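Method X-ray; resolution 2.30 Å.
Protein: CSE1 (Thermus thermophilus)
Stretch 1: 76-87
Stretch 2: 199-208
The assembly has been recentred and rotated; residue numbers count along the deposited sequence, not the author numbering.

Stretch 1 (76-87) DVLDWWRKGGFP
Stretch 2 199-208: LLETLLLNLV

At the centre of this contact in CSE1, L204 (chi1 m, chi2 t) points toward the first stretch and is shared among four residues. L204 CD2 lies 3.7 Å from V77 CG1, 3.8 Å from W80 CE3 and 3.6 Å from F86 CE1, while L204 CD1 sits 3.8 Å from W81 CE3. The helix through V77 and W81, which begins earlier in the chain, and the helix through L200 and L204 pack almost antiparallel (174° between their N-to-C directions), with axes 10.1 Å apart at closest approach and 594 Å² buried between the stretches. No hydrogen bond crosses; the contact rests on apolar packing and CH-pi contacts. The register reads from the nearest CA pairs: V77 CA to L204 CA at 6.2 Å, W81 CA to E201 CA at 7.1 Å and G85 CA to L200 CA at 6.9 Å. V77 (chi1 t) also reaches backbone, with V77 CG1 3.5 Å from L204 O and V77 CG2 3.7 Å from L207 O. W80 (chi1 m, chi2 -26°) meets L204 CD2 and L207 CD1 with its ring edge, W80 CZ3 standing 4.1 Å from L207 CD1.

F86 (phi/psi -80/156, chi1 m, chi2 -67°) leaves its CA sideways, but its ring swings in among the leucines. L200 CD1 covers one face, 3.9 Å from the F86 ring centroid and 21° off the normal, a CH-pi contact; L203 CB is at the edge, 3.9 Å from F86 CZ. L207 (phi/psi -86/73, chi1 m, chi2 t) brings L207 CD1 to 3.6 Å from F86 CE1.

The first helix closes in a Schellman motif: G84 has positive phi (78/23), G85 N hydrogen-bonds to W80 O at 3.1 Å, and G84 N to W81 O at 3.2 Å. A CB on G84 would be jammed against the preceding carbonyl O, so the turn itself calls for glycine. L200 (chi1 t, chi2 p) packs on this bare backbone, L200 CD2 3.4 Å from G84 C and 3.6 Å from G85 N; G85 is extended at 179/162.

Toward the polar edge, W81 (chi1 t, chi2 -65°) starts sideways and turns its indole inward. E201 (chi1 m, chi2 t, chi3 -5°) places CG over one face in a CH-pi contact, E201 CG 3.9 Å from the centroid of the W81 six-membered ring and 25° off the normal, and E201 CD is 3.5 Å from W81 CZ2. L205 CG meets the ring edge, 4.1 Å from W81 CZ3. E201 OE1 is hydrogen-bonded just outside the stretches. Beyond the contact, R82 NH2 makes a salt bridge with D79 OD1 at 2.5 Å, its hydrogen bond weak at 129°.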

ATOM      1  N   ASP A  76       4.971   5.909  24.905  1.00 34.07           N
ATOM      2  CA  ASP A  76       6.361   5.817  24.479  1.00 34.07           C
ATOM      3  C   ASP A  76       6.599   6.509  23.143  1.00 34.07           C
ATOM      4  O   ASP A  76       7.612   7.176  22.959  1.00 34.07           O
ATOM      5  CB  ASP A  76       6.813   4.361  24.393  1.00 45.29           C
ATOM      6  CG  ASP A  76       6.700   3.647  25.718  1.00 45.29           C
ATOM      7  OD1 ASP A  76       6.696   4.338  26.750  1.00 45.29           O
ATOM      8  OD2 ASP A  76       6.596   2.408  25.739  1.00 45.29           O
ATOM      9  N   VAL A  77       5.671   6.346  22.208  1.00 25.12           N
ATOM     10  CA  VAL A  77       5.844   6.927  20.883  1.00 25.12           C
ATOM     11  C   VAL A  77       5.814   8.444  21.021  1.00 25.12           C
ATOM     12  O   VAL A  77       6.587   9.153  20.378  1.00 25.12           O
ATOM     13  CB  VAL A  77       4.744   6.441  19.897  1.00 23.65           C
ATOM     14  CG1 VAL A  77       4.872   7.150  18.575  1.00 23.65           C
ATOM     15  CG2 VAL A  77       4.856   4.926  19.685  1.00 23.65           C
ATOM     16  N   LEU A  78       4.918   8.919  21.883  1.00 28.35           N
ATOM     17  CA  LEU A  78       4.765  10.338  22.188  1.00 28.35           C
ATOM     18  C   LEU A  78       6.039  10.935  22.779  1.00 28.35           C
ATOM     19  O   LEU A  78       6.506  11.997  22.347  1.00 28.35           O
ATOM     20  CB  LEU A  78       3.615  10.522  23.179  1.00 57.94           C
ATOM     21  CG  LEU A  78       2.241  10.790  22.584  1.00 57.94           C
ATOM     22  CD1 LEU A  78       1.168  10.732  23.658  1.00 57.94           C
ATOM     23  CD2 LEU A  78       2.257  12.151  21.896  1.00 57.94           C
ATOM     24  N   ASP A  79       6.593  10.251  23.769  1.00 37.73           N
ATOM     25  CA  ASP A  79       7.902  10.614  24.287  1.00 37.73           C
ATOM     26  C   ASP A  79       8.885  10.833  23.139  1.00 37.73           C
ATOM     27  O   ASP A  79       9.482  11.901  23.031  1.00 37.73           O
ATOM     28  CB  ASP A  79       8.446   9.520  25.215  1.00 86.69           C
ATOM     29  CG  ASP A  79       7.936   9.646  26.636  1.00 86.69           C
ATOM     30  OD1 ASP A  79       7.928  10.775  27.165  1.00 86.69           O
ATOM     31  OD2 ASP A  79       7.550   8.614  27.230  1.00 86.69           O
ATOM     32  N   TRP A  80       9.070   9.820  22.291  1.00 31.31           N
ATOM     33  CA  TRP A  80      10.074   9.923  21.238  1.00 31.31           C
ATOM     34  C   TRP A  80       9.744  11.068  20.311  1.00 31.31           C
ATOM     35  O   TRP A  80      10.634  11.702  19.764  1.00 31.31           O
ATOM     36  CB  TRP A  80      10.194   8.616  20.454  1.00 25.57           C
ATOM     37  CG  TRP A  80      10.485   7.478  21.355  1.00 25.57           C
ATOM     38  CD1 TRP A  80      11.115   7.537  22.566  1.00 25.57           C
ATOM     39  CD2 TRP A  80      10.144   6.102  21.143  1.00 25.57           C
ATOM     40  NE1 TRP A  80      11.200   6.280  23.116  1.00 25.57           N
ATOM     41  CE2 TRP A  80      10.606   5.382  22.266  1.00 25.57           C
ATOM     42  CE3 TRP A  80       9.502   5.411  20.111  1.00 25.57           C
ATOM     43  CZ2 TRP A  80      10.433   4.007  22.394  1.00 25.57           C
ATOM     44  CZ3 TRP A  80       9.334   4.044  20.233  1.00 25.57           C
ATOM     45  CH2 TRP A  80       9.800   3.355  21.365  1.00 25.57           C
ATOM     46  N   TRP A  81       8.460  11.327  20.134  1.00 31.64           N
ATOM     47  CA  TRP A  81       8.032  12.453  19.322  1.00 31.64           C
ATOM     48  C   TRP A  81       8.500  13.749  19.981  1.00 31.64           C
ATOM     49  O   TRP A  81       9.078  14.605  19.330  1.00 31.64           O
ATOM     50  CB  TRP A  81       6.505  12.471  19.169  1.00 26.98           C
ATOM     51  CG  TRP A  81       6.042  13.483  18.199  1.00 26.98           C
ATOM     52  CD1 TRP A  81       6.165  14.843  18.310  1.00 26.98           C
ATOM     53  CD2 TRP A  81       5.384  13.241  16.943  1.00 26.98           C
ATOM     54  NE1 TRP A  81       5.628  15.458  17.205  1.00 26.98           N
ATOM     55  CE2 TRP A  81       5.139  14.499  16.351  1.00 26.98           C
ATOM     56  CE3 TRP A  81       4.973  12.086  16.265  1.00 26.98           C
ATOM     57  CZ2 TRP A  81       4.490  14.636  15.103  1.00 26.98           C
ATOM     58  CZ3 TRP A  81       4.341  12.227  15.018  1.00 26.98           C
ATOM     59  CH2 TRP A  81       4.108  13.490  14.459  1.00 26.98           C
ATOM     60  N   ARG A  82       8.217  13.889  21.274  1.00 37.89           N
ATOM     61  CA  ARG A  82       8.622  15.075  22.028  1.00 37.89           C
ATOM     62  C   ARG A  82      10.137  15.291  21.983  1.00 37.89           C
ATOM     63  O   ARG A  82      10.602  16.400  21.724  1.00 37.89           O
ATOM     64  CB  ARG A  82       8.132  15.007  23.485  1.00 51.38           C
ATOM     65  CG  ARG A  82       6.731  15.566  23.697  1.00 51.38           C
ATOM     66  CD  ARG A  82       6.366  15.696  25.181  1.00 51.38           C
ATOM     67  NE  ARG A  82       6.607  14.437  25.870  1.00 51.38           N
ATOM     68  CZ  ARG A  82       5.700  13.477  26.030  1.00 51.38           C
ATOM     69  NH1 ARG A  82       4.459  13.638  25.578  1.00 51.38           N
ATOM     70  NH2 ARG A  82       6.035  12.358  26.661  1.00 51.38           N
ATOM     71  N   LYS A  83      10.903  14.230  22.220  1.00 39.56           N
ATOM     72  CA  LYS A  83      12.363  14.334  22.259  1.00 39.56           C
ATOM     73  C   LYS A  83      12.986  14.554  20.889  1.00 39.56           C
ATOM     74  O   LYS A  83      14.147  14.947  20.789  1.00 39.56           O
ATOM     75  CB  LYS A  83      12.978  13.116  22.938  1.00 59.80           C
ATOM     76  CG  LYS A  83      13.392  13.389  24.367  1.00 59.80           C
ATOM     77  CD  LYS A  83      13.556  12.109  25.161  1.00 59.80           C
ATOM     78  CE  LYS A  83      12.209  11.592  25.629  1.00 59.80           C
ATOM     79  NZ  LYS A  83      12.307  10.185  26.110  1.00 59.80           N
ATOM     80  N   GLY A  84      12.219  14.313  19.829  1.00 29.78           N
ATOM     81  CA  GLY A  84      12.747  14.513  18.496  1.00 29.78           C
ATOM     82  C   GLY A  84      13.649  13.388  18.021  1.00 29.78           C
ATOM     83  O   GLY A  84      14.459  13.576  17.117  1.00 29.78           O
ATOM     84  N   GLY A  85      13.505  12.199  18.592  1.00 28.09           N
ATOM     85  CA  GLY A  85      14.333  11.088  18.143  1.00 28.09           C
ATOM     86  C   GLY A  85      14.066   9.808  18.904  1.00 28.09           C
ATOM     87  O   GLY A  85      13.457   9.859  19.973  1.00 28.09           O
ATOM     88  N   PHE A  86      14.493   8.674  18.337  1.00 30.21           N
ATOM     89  CA  PHE A  86      14.434   7.373  19.001  1.00 30.21           C
ATOM     90  C   PHE A  86      15.584   7.228  19.986  1.00 30.21           C
ATOM     91  O   PHE A  86      16.627   7.863  19.815  1.00 30.21           O
ATOM     92  CB  PHE A  86      14.594   6.222  17.994  1.00 23.87           C
ATOM     93  CG  PHE A  86      13.540   6.171  16.940  1.00 23.87           C
ATOM     94  CD1 PHE A  86      12.225   5.873  17.269  1.00 23.87           C
ATOM     95  CD2 PHE A  86      13.867   6.404  15.613  1.00 23.87           C
ATOM     96  CE1 PHE A  86      11.259   5.826  16.298  1.00 23.87           C
ATOM     97  CE2 PHE A  86      12.896   6.362  14.638  1.00 23.87           C
ATOM     98  CZ  PHE A  86      11.597   6.076  14.976  1.00 23.87           C
ATOM     99  N   PRO A  87      15.413   6.361  20.999  1.00 34.03           N
ATOM    100  CA  PRO A  87      16.544   5.918  21.816  1.00 34.03           C
ATOM    101  C   PRO A  87      17.644   5.372  20.913  1.00 34.03           C
ATOM    102  O   PRO A  87      17.383   4.464  20.109  1.00 34.03           O
ATOM    103  CB  PRO A  87      15.943   4.789  22.654  1.00 40.39           C
ATOM    104  CG  PRO A  87      14.534   5.172  22.804  1.00 40.39           C
ATOM    105  CD  PRO A  87      14.142   5.812  21.490  1.00 40.39           C
ATOM    106  N   LEU A 199      10.772  11.905   8.290  1.00 18.00           N
ATOM    107  CA  LEU A 199      10.831  10.464   8.381  1.00 18.00           C
ATOM    108  C   LEU A 199      10.640   9.998   9.820  1.00 18.00           C
ATOM    109  O   LEU A 199      10.032   8.948  10.057  1.00 18.00           O
ATOM    110  CB  LEU A 199      12.172   9.955   7.812  1.00 14.28           C
ATOM    111  CG  LEU A 199      12.317   8.418   7.798  1.00 14.28           C
ATOM    112  CD1 LEU A 199      11.127   7.733   7.048  1.00 14.28           C
ATOM    113  CD2 LEU A 199      13.685   7.976   7.226  1.00 14.28           C
ATOM    114  N   LEU A 200      11.165  10.747  10.787  1.00 19.55           N
ATOM    115  CA  LEU A 200      10.924  10.376  12.180  1.00 19.55           C
ATOM    116  C   LEU A 200       9.437  10.316  12.473  1.00 19.55           C
ATOM    117  O   LEU A 200       8.953   9.332  13.036  1.00 19.55           O
ATOM    118  CB  LEU A 200      11.587  11.345  13.166  1.00 23.38           C
ATOM    119  CG  LEU A 200      11.224  11.099  14.630  1.00 23.38           C
ATOM    120  CD1 LEU A 200      11.843   9.820  15.083  1.00 23.38           C
ATOM    121  CD2 LEU A 200      11.727  12.262  15.489  1.00 23.38           C
ATOM    122  N   GLU A 201       8.704  11.352  12.089  1.00 19.63           N
ATOM    123  CA  GLU A 201       7.270  11.381  12.376  1.00 19.63           C
ATOM    124  C   GLU A 201       6.571  10.207  11.696  1.00 19.63           C
ATOM    125  O   GLU A 201       5.725   9.527  12.301  1.00 19.63           O
ATOM    126  CB  GLU A 201       6.639  12.707  11.942  1.00 29.54           C
ATOM    127  CG  GLU A 201       7.166  13.902  12.729  1.00 29.54           C
ATOM    128  CD  GLU A 201       6.534  15.253  12.339  1.00 29.54           C
ATOM    129  OE1 GLU A 201       5.728  15.342  11.387  1.00 29.54           O
ATOM    130  OE2 GLU A 201       6.863  16.248  13.005  1.00 29.54           O
ATOM    131  N   THR A 202       6.945   9.969  10.440  1.00 21.14           N
ATOM    132  CA  THR A 202       6.313   8.914   9.669  1.00 21.14           C
ATOM    133  C   THR A 202       6.532   7.552  10.341  1.00 21.14           C
ATOM    134  O   THR A 202       5.565   6.847  10.620  1.00 21.14           O
ATOM    135  CB  THR A 202       6.774   8.921   8.205  1.00 17.82           C
ATOM    136  OG1 THR A 202       6.339  10.143   7.602  1.00 17.82           O
ATOM    137  CG2 THR A 202       6.167   7.726   7.437  1.00 17.82           C
ATOM    138  N   LEU A 203       7.778   7.205  10.632  1.00 22.00           N
ATOM    139  CA  LEU A 203       8.035   5.990  11.407  1.00 22.00           C
ATOM    140  C   LEU A 203       7.212   5.947  12.700  1.00 22.00           C
ATOM    141  O   LEU A 203       6.576   4.939  12.996  1.00 22.00           O
ATOM    142  CB  LEU A 203       9.533   5.825  11.713  1.00 18.18           C
ATOM    143  CG  LEU A 203      10.365   5.568  10.454  1.00 18.18           C
ATOM    144  CD1 LEU A 203      11.835   5.446  10.765  1.00 18.18           C
ATOM    145  CD2 LEU A 203       9.870   4.321   9.665  1.00 18.18           C
ATOM    146  N   LEU A 204       7.196   7.034  13.468  1.00 22.38           N
ATOM    147  CA  LEU A 204       6.402   7.068  14.707  1.00 22.38           C
ATOM    148  C   LEU A 204       4.884   6.831  14.494  1.00 22.38           C
ATOM    149  O   LEU A 204       4.227   6.162  15.307  1.00 22.38           O
ATOM    150  CB  LEU A 204       6.620   8.390  15.455  1.00 18.61           C
ATOM    151  CG  LEU A 204       8.009   8.603  16.080  1.00 18.61           C
ATOM    152  CD1 LEU A 204       8.195  10.053  16.558  1.00 18.61           C
ATOM    153  CD2 LEU A 204       8.257   7.611  17.220  1.00 18.61           C
ATOM    154  N   LEU A 205       4.342   7.400  13.410  1.00 19.77           N
ATOM    155  CA  LEU A 205       2.942   7.251  13.068  1.00 19.77           C
ATOM    156  C   LEU A 205       2.593   5.821  12.649  1.00 19.77           C
ATOM    157  O   LEU A 205       1.419   5.461  12.613  1.00 19.77           O
ATOM    158  CB  LEU A 205       2.547   8.243  11.971  1.00 20.71           C
ATOM    159  CG  LEU A 205       2.546   9.722  12.378  1.00 20.71           C
ATOM    160  CD1 LEU A 205       2.662  10.631  11.165  1.00 20.71           C
ATOM    161  CD2 LEU A 205       1.321  10.049  13.210  1.00 20.71           C
ATOM    162  N   ASN A 206       3.608   5.007  12.349  1.00 19.07           N
ATOM    163  CA  ASN A 206       3.380   3.618  11.939  1.00 19.07           C
ATOM    164  C   ASN A 206       3.869   2.616  12.977  1.00 19.07           C
ATOM    165  O   ASN A 206       3.751   1.407  12.766  1.00 19.07           O
ATOM    166  CB  ASN A 206       4.046   3.322  10.586  1.00 18.26           C
ATOM    167  CG  ASN A 206       3.313   3.966   9.424  1.00 18.26           C
ATOM    168  OD1 ASN A 206       2.432   3.354   8.829  1.00 18.26           O
ATOM    169  ND2 ASN A 206       3.655   5.223   9.121  1.00 18.26           N
ATOM    170  N   LEU A 207       4.402   3.126  14.093  1.00 23.48           N
ATOM    171  CA  LEU A 207       4.905   2.252  15.158  1.00 23.48           C
ATOM    172  C   LEU A 207       3.818   1.842  16.128  1.00 23.48           C
ATOM    173  O   LEU A 207       3.783   2.307  17.262  1.00 23.48           O
ATOM    174  CB  LEU A 207       6.048   2.893  15.942  1.00 26.08           C
ATOM    175  CG  LEU A 207       7.449   2.804  15.356  1.00 26.08           C
ATOM    176  CD1 LEU A 207       8.402   3.583  16.249  1.00 26.08           C
ATOM    177  CD2 LEU A 207       7.887   1.362  15.251  1.00 26.08           C
ATOM    178  N   VAL A 208       2.951   0.948  15.666  1.00 24.32           N
ATOM    179  CA  VAL A 208       1.847   0.416  16.444  1.00 24.32           C
ATOM    180  C   VAL A 208       2.369  -0.381  17.652  1.00 24.32           C
ATOM    181  O   VAL A 208       3.366  -1.120  17.534  1.00 24.32           O
ATOM    182  CB  VAL A 208       0.973  -0.466  15.527  1.00 18.32           C
ATOM    183  CG1 VAL A 208      -0.225  -1.098  16.297  1.00 18.32           C
ATOM    184  CG2 VAL A 208       0.503   0.365  14.302  1.00 18.32           C
TER